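Local coordinates for RabGDI protein (Plasmodium falciparum 3D7, PDB 3P1W) that probably acts as a Rab GDP-dissociation inhibitor, holding Rab GTPases in their GDP-bound state during vesicle transport, at residues Lys165-Tyr170 with Glu231-Tyr236; Asp183-Tyr188 with Leu193-His198. One frame throughout, in Å; residues are numbered along the deposited sequence.

How the contacts relate
Following the chain from the N terminus, the first of the four segments, 165-170, lies on helix 158-173 and begins contact 1. A loop follows, and within it 183-188 folds back on the next helix, 192-198; this is contact 2, a short local closure with four residues between its segments. Only after helix 203-213 does the chain reach helix 226-243, where 231-236 returns to 165-170 and closes the wider loop of contact 1. Contact 2 therefore lies wholly within that loop. Their centres are about 13 Å apart, and they touch: Y170 packs on D183 and L185, while F167 meets I195 and Y196. Together they tie helices 158-173, 192-198 and 226-243 and the loop between the first two into one cluster.

Contact 1: residues Lys165-Tyr170 with Glu231-Tyr236; sequences KNFYQY and ERIKLY
I233 meets both F167 and Y168, and through it helix 226-243 touches helix 158-173. Walking along 231-236, E231 comes first and packs on W174 and A176 in the connecting loop. R232 turns to other partners: its NE bonds to the carbonyl of A214, its NH2 forms a salt bridge with E440, and its guanidinium makes a cation-pi contact with Y216. I233 follows, its CB directed toward the other helix, dividing the work between its two branches. With CG1 anti to the carbonyl carbon (chi1 -63°) and the chain extended beyond it, CD1 reaches the edge of the F167 ring, lying near the ring plane 3.9 Å from F167 CZ and 4.0 Å from F167 CE2. The other branch, CG2, approaches the Y168 ring obliquely, 4.3 Å from Y168 CE1. One isoleucine thus serves two consecutive aromatic residues, in a light, wholly apolar touch of just two residue pairs; the closest CA atoms are those of Y168 and K234, 8.5 Å apart. Y236 is directed to the same side but packs on P247 instead. The OH of Y168 bonds beyond the contact, to the carbonyl of P144. Among the neighbouring helices, 203-213 packs against the same three residues, L209 touching F167 and Y168 while V213 touches Y168 and I233; helix 192-198 adds M192 and I195 against F167, and helix 147-151 brings A150 to Y168.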
# COMPACT_ATOMS: atom_id res chain seq x y z
N LYS A 165 -13.13 24.68 -5.60
CA LYS A 165 -12.35 25.62 -4.78
C LYS A 165 -13.08 25.87 -3.47
O LYS A 165 -12.47 25.84 -2.41
CB LYS A 165 -12.07 26.95 -5.51
CG LYS A 165 -11.38 28.03 -4.62
CD LYS A 165 -11.43 29.48 -5.18
CE LYS A 165 -12.86 30.03 -5.43
NZ LYS A 165 -13.29 31.20 -4.57
N ASN A 166 -14.38 26.11 -3.55
CA ASN A 166 -15.20 26.38 -2.37
C ASN A 166 -15.21 25.17 -1.44
O ASN A 166 -15.13 25.31 -0.21
CB ASN A 166 -16.64 26.77 -2.76
CG ASN A 166 -16.72 28.13 -3.46
OD1 ASN A 166 -15.97 29.06 -3.15
ND2 ASN A 166 -17.67 28.26 -4.40
N PHE A 167 -15.29 23.98 -2.03
CA PHE A 167 -15.26 22.76 -1.24
C PHE A 167 -13.94 22.62 -0.49
O PHE A 167 -13.92 22.36 0.70
CB PHE A 167 -15.51 21.55 -2.14
CG PHE A 167 -15.44 20.25 -1.42
CD1 PHE A 167 -16.39 19.94 -0.46
CD2 PHE A 167 -14.45 19.33 -1.70
CE1 PHE A 167 -16.35 18.72 0.22
CE2 PHE A 167 -14.40 18.11 -1.03
CZ PHE A 167 -15.36 17.82 -0.06
N TYR A 168 -12.82 22.79 -1.19
CA TYR A 168 -11.52 22.70 -0.54
C TYR A 168 -11.33 23.76 0.55
O TYR A 168 -10.76 23.49 1.59
CB TYR A 168 -10.39 22.76 -1.55
CG TYR A 168 -10.07 21.42 -2.23
CD1 TYR A 168 -10.67 20.22 -1.83
CD2 TYR A 168 -9.12 21.36 -3.23
CE1 TYR A 168 -10.34 19.01 -2.46
CE2 TYR A 168 -8.80 20.18 -3.85
CZ TYR A 168 -9.39 19.00 -3.47
OH TYR A 168 -9.03 17.82 -4.11
N GLN A 169 -11.81 24.98 0.29
CA GLN A 169 -11.77 26.02 1.32
C GLN A 169 -12.53 25.58 2.57
O GLN A 169 -12.00 25.66 3.68
CB GLN A 169 -12.31 27.35 0.77
CG GLN A 169 -11.34 28.04 -0.17
CD GLN A 169 -11.91 29.33 -0.74
OE1 GLN A 169 -12.97 29.79 -0.32
NE2 GLN A 169 -11.20 29.91 -1.69
N TYR A 170 -13.74 25.07 2.38
CA TYR A 170 -14.55 24.53 3.48
C TYR A 170 -13.82 23.46 4.27
O TYR A 170 -13.73 23.54 5.50
CB TYR A 170 -15.87 23.97 2.95
CG TYR A 170 -16.78 23.36 4.01
CD1 TYR A 170 -17.47 24.17 4.92
CD2 TYR A 170 -16.99 21.99 4.07
CE1 TYR A 170 -18.33 23.61 5.88
CE2 TYR A 170 -17.84 21.42 5.02
CZ TYR A 170 -18.51 22.24 5.92
OH TYR A 170 -19.34 21.65 6.85
N GLU A 231 -12.50 14.10 7.21
CA GLU A 231 -11.22 13.93 7.91
C GLU A 231 -10.15 13.43 6.96
O GLU A 231 -9.01 13.87 7.00
CB GLU A 231 -11.35 12.96 9.09
CG GLU A 231 -12.12 13.51 10.28
CD GLU A 231 -11.32 14.49 11.13
OE1 GLU A 231 -10.30 15.04 10.65
OE2 GLU A 231 -11.73 14.72 12.28
N ARG A 232 -10.53 12.49 6.11
CA ARG A 232 -9.59 11.89 5.16
C ARG A 232 -9.16 12.89 4.09
O ARG A 232 -7.98 12.98 3.75
CB ARG A 232 -10.23 10.67 4.52
CG ARG A 232 -10.35 9.49 5.49
CD ARG A 232 -11.21 8.41 4.92
NE ARG A 232 -10.53 7.68 3.85
CZ ARG A 232 -9.71 6.65 4.04
NH1 ARG A 232 -9.43 6.19 5.26
NH2 ARG A 232 -9.16 6.06 2.99
N ILE A 233 -10.12 13.64 3.57
CA ILE A 233 -9.81 14.70 2.59
C ILE A 233 -8.93 15.75 3.24
O ILE A 233 -7.90 16.12 2.69
CB ILE A 233 -11.09 15.31 1.96
CG1 ILE A 233 -11.84 14.23 1.18
CG2 ILE A 233 -10.73 16.47 1.01
CD1 ILE A 233 -13.13 14.69 0.51
N LYS A 234 -9.29 16.19 4.44
CA LYS A 234 -8.43 17.14 5.17
C LYS A 234 -7.03 16.59 5.40
O LYS A 234 -6.05 17.30 5.23
CB LYS A 234 -9.06 17.54 6.51
CG LYS A 234 -8.46 18.84 7.04
CD LYS A 234 -9.22 19.39 8.24
CE LYS A 234 -9.05 18.51 9.46
NZ LYS A 234 -7.61 18.18 9.72
N LEU A 235 -6.94 15.32 5.76
CA LEU A 235 -5.63 14.67 5.98
C LEU A 235 -4.76 14.66 4.73
O LEU A 235 -3.56 14.91 4.82
CB LEU A 235 -5.81 13.25 6.52
CG LEU A 235 -4.52 12.54 6.98
CD1 LEU A 235 -3.97 13.11 8.29
CD2 LEU A 235 -4.78 11.04 7.11
N TYR A 236 -5.36 14.36 3.58
CA TYR A 236 -4.64 14.43 2.31
C TYR A 236 -4.08 15.84 2.14
O TYR A 236 -2.88 16.05 1.89
CB TYR A 236 -5.59 14.10 1.16
CG TYR A 236 -4.93 13.94 -0.17
CD1 TYR A 236 -4.59 12.67 -0.65
CD2 TYR A 236 -4.65 15.03 -0.97
CE1 TYR A 236 -3.97 12.51 -1.87
CE2 TYR A 236 -4.05 14.88 -2.21
CZ TYR A 236 -3.72 13.61 -2.67
OH TYR A 236 -3.11 13.47 -3.90

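Contact 2: residues Asp183-Tyr188 with Leu193-His198; sequences DNLDPY and LEIYKH
L185 reaches from the loop onto helix 192-198, where it packs on I195 and H198. The apolar part is the meeting with I195: L185 CB sits 3.7 Å from I195 CD1, and L185 CD1 approaches the same methyl at 3.9 Å. I195 rises from the helix beside the contact rather than straight at it, and its bent chain (chi2 -65°) carries CD1 over to the leucine. I195 is buried, and it also packs on A226 of helix 226-243.

The second kind of interaction is CH-pi. L185 lays its forked end over one face of the H198 imidazole, with CD2 3.9 Å from the ring centroid and only 14° off the ring normal. The other methyl lies over the same ring, L185 CD1 coming to 3.7 Å from H198 CD2. Nearby, D183 OD2 lies 4.7 Å from H198 NE2, too far for direct contact; if the histidine were protonated, the carboxylate would probably favour its charge.

The side-chain hydrogen bond within the two segments belongs to the loop. The backbone N of Y188 donates to D186 OD1 at 2.9 Å, with an angle of 145° at the hydrogen, arriving from the anti side and somewhat out of the carboxylate plane. This oxygen also takes a weak bond from K189 N, while Y188 OH bonds to the carbonyl of A176. Just beyond D186, P187 lies against W174 and W182 of the loop and Y227 and L230 of helix 226-243.

The D186 bond makes an Asx turn, bending the chain shortly before helix 192-198 begins. The whole is a loop folded back on the helix that follows it, with one leucine bridging a buried isoleucine and an exposed histidine one helical turn apart, within the helical part of this GDI-family protein.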
# COMPACT_ATOMS: atom_id res chain seq x y z
N ASP A 183 -20.58 25.49 9.04
CA ASP A 183 -21.54 26.24 8.23
C ASP A 183 -22.92 25.55 8.23
O ASP A 183 -23.60 25.48 7.21
CB ASP A 183 -21.03 26.44 6.79
CG ASP A 183 -21.78 27.53 6.04
OD1 ASP A 183 -22.55 28.26 6.67
OD2 ASP A 183 -21.60 27.64 4.81
N ASN A 184 -23.30 25.04 9.41
CA ASN A 184 -24.60 24.38 9.65
C ASN A 184 -24.84 23.08 8.92
O ASN A 184 -25.99 22.71 8.68
CB ASN A 184 -25.75 25.35 9.38
CG ASN A 184 -25.75 26.51 10.32
OD1 ASN A 184 -25.76 26.34 11.53
ND2 ASN A 184 -25.74 27.72 9.76
N LEU A 185 -23.75 22.38 8.57
CA LEU A 185 -23.81 21.04 8.02
C LEU A 185 -23.31 20.08 9.10
O LEU A 185 -22.12 20.04 9.39
CB LEU A 185 -22.93 20.94 6.76
CG LEU A 185 -23.15 22.01 5.68
CD1 LEU A 185 -22.03 21.98 4.65
CD2 LEU A 185 -24.50 21.86 4.99
N ASP A 186 -24.23 19.33 9.71
CA ASP A 186 -23.88 18.34 10.73
C ASP A 186 -23.20 17.13 10.06
O ASP A 186 -23.87 16.37 9.37
CB ASP A 186 -25.14 17.88 11.49
CG ASP A 186 -24.83 16.97 12.69
OD1 ASP A 186 -23.78 16.29 12.71
OD2 ASP A 186 -25.66 16.92 13.62
N PRO A 187 -21.88 16.95 10.27
CA PRO A 187 -21.18 15.85 9.58
C PRO A 187 -21.42 14.46 10.20
O PRO A 187 -20.99 13.45 9.62
CB PRO A 187 -19.71 16.24 9.72
CG PRO A 187 -19.65 16.95 11.03
CD PRO A 187 -20.97 17.68 11.17
N TYR A 188 -22.07 14.41 11.37
CA TYR A 188 -22.42 13.14 12.01
C TYR A 188 -23.81 12.65 11.60
O TYR A 188 -24.09 11.47 11.70
CB TYR A 188 -22.32 13.25 13.54
CG TYR A 188 -20.93 13.64 13.96
CD1 TYR A 188 -19.95 12.67 14.16
CD2 TYR A 188 -20.59 14.98 14.11
CE1 TYR A 188 -18.66 13.04 14.51
CE2 TYR A 188 -19.31 15.35 14.47
CZ TYR A 188 -18.35 14.38 14.67
OH TYR A 188 -17.08 14.76 15.02
N LEU A 193 -22.49 12.26 0.70
CA LEU A 193 -23.18 12.59 -0.54
C LEU A 193 -23.97 13.89 -0.37
O LEU A 193 -23.97 14.74 -1.24
CB LEU A 193 -24.11 11.45 -0.97
CG LEU A 193 -25.01 11.75 -2.19
CD1 LEU A 193 -24.18 12.03 -3.43
CD2 LEU A 193 -26.02 10.62 -2.44
N GLU A 194 -24.62 14.04 0.78
CA GLU A 194 -25.37 15.27 1.06
C GLU A 194 -24.42 16.47 1.12
O GLU A 194 -24.78 17.55 0.67
CB GLU A 194 -26.21 15.13 2.33
CG GLU A 194 -27.37 14.15 2.18
CD GLU A 194 -28.13 13.92 3.47
OE1 GLU A 194 -29.06 14.69 3.76
OE2 GLU A 194 -27.81 12.95 4.19
N ILE A 195 -23.20 16.27 1.63
CA ILE A 195 -22.20 17.35 1.64
C ILE A 195 -21.76 17.72 0.22
O ILE A 195 -21.63 18.89 -0.10
CB ILE A 195 -20.95 16.99 2.46
CG1 ILE A 195 -21.29 16.82 3.95
CG2 ILE A 195 -19.87 18.08 2.28
CD1 ILE A 195 -21.76 18.10 4.64
N TYR A 196 -21.52 16.71 -0.63
CA TYR A 196 -21.19 16.97 -2.03
C TYR A 196 -22.30 17.79 -2.71
O TYR A 196 -22.02 18.80 -3.35
CB TYR A 196 -20.99 15.67 -2.80
CG TYR A 196 -19.69 14.92 -2.56
CD1 TYR A 196 -18.47 15.59 -2.40
CD2 TYR A 196 -19.67 13.52 -2.56
CE1 TYR A 196 -17.26 14.88 -2.23
CE2 TYR A 196 -18.48 12.81 -2.38
CZ TYR A 196 -17.28 13.49 -2.21
OH TYR A 196 -16.10 12.76 -2.04
N LYS A 197 -23.53 17.32 -2.57
CA LYS A 197 -24.71 18.01 -3.13
C LYS A 197 -24.86 19.43 -2.62
O LYS A 197 -25.35 20.30 -3.35
CB LYS A 197 -26.00 17.22 -2.83
CG LYS A 197 -26.13 15.93 -3.65
CD LYS A 197 -27.33 15.08 -3.20
N HIS A 198 -24.45 19.69 -1.38
CA HIS A 198 -24.48 21.05 -0.84
C HIS A 198 -23.55 21.95 -1.65
O HIS A 198 -23.90 23.09 -1.94
CB HIS A 198 -24.10 21.11 0.64
CG HIS A 198 -24.02 22.51 1.18
ND1 HIS A 198 -25.14 23.23 1.55
CD2 HIS A 198 -22.96 23.33 1.37
CE1 HIS A 198 -24.77 24.43 1.96
NE2 HIS A 198 -23.46 24.52 1.85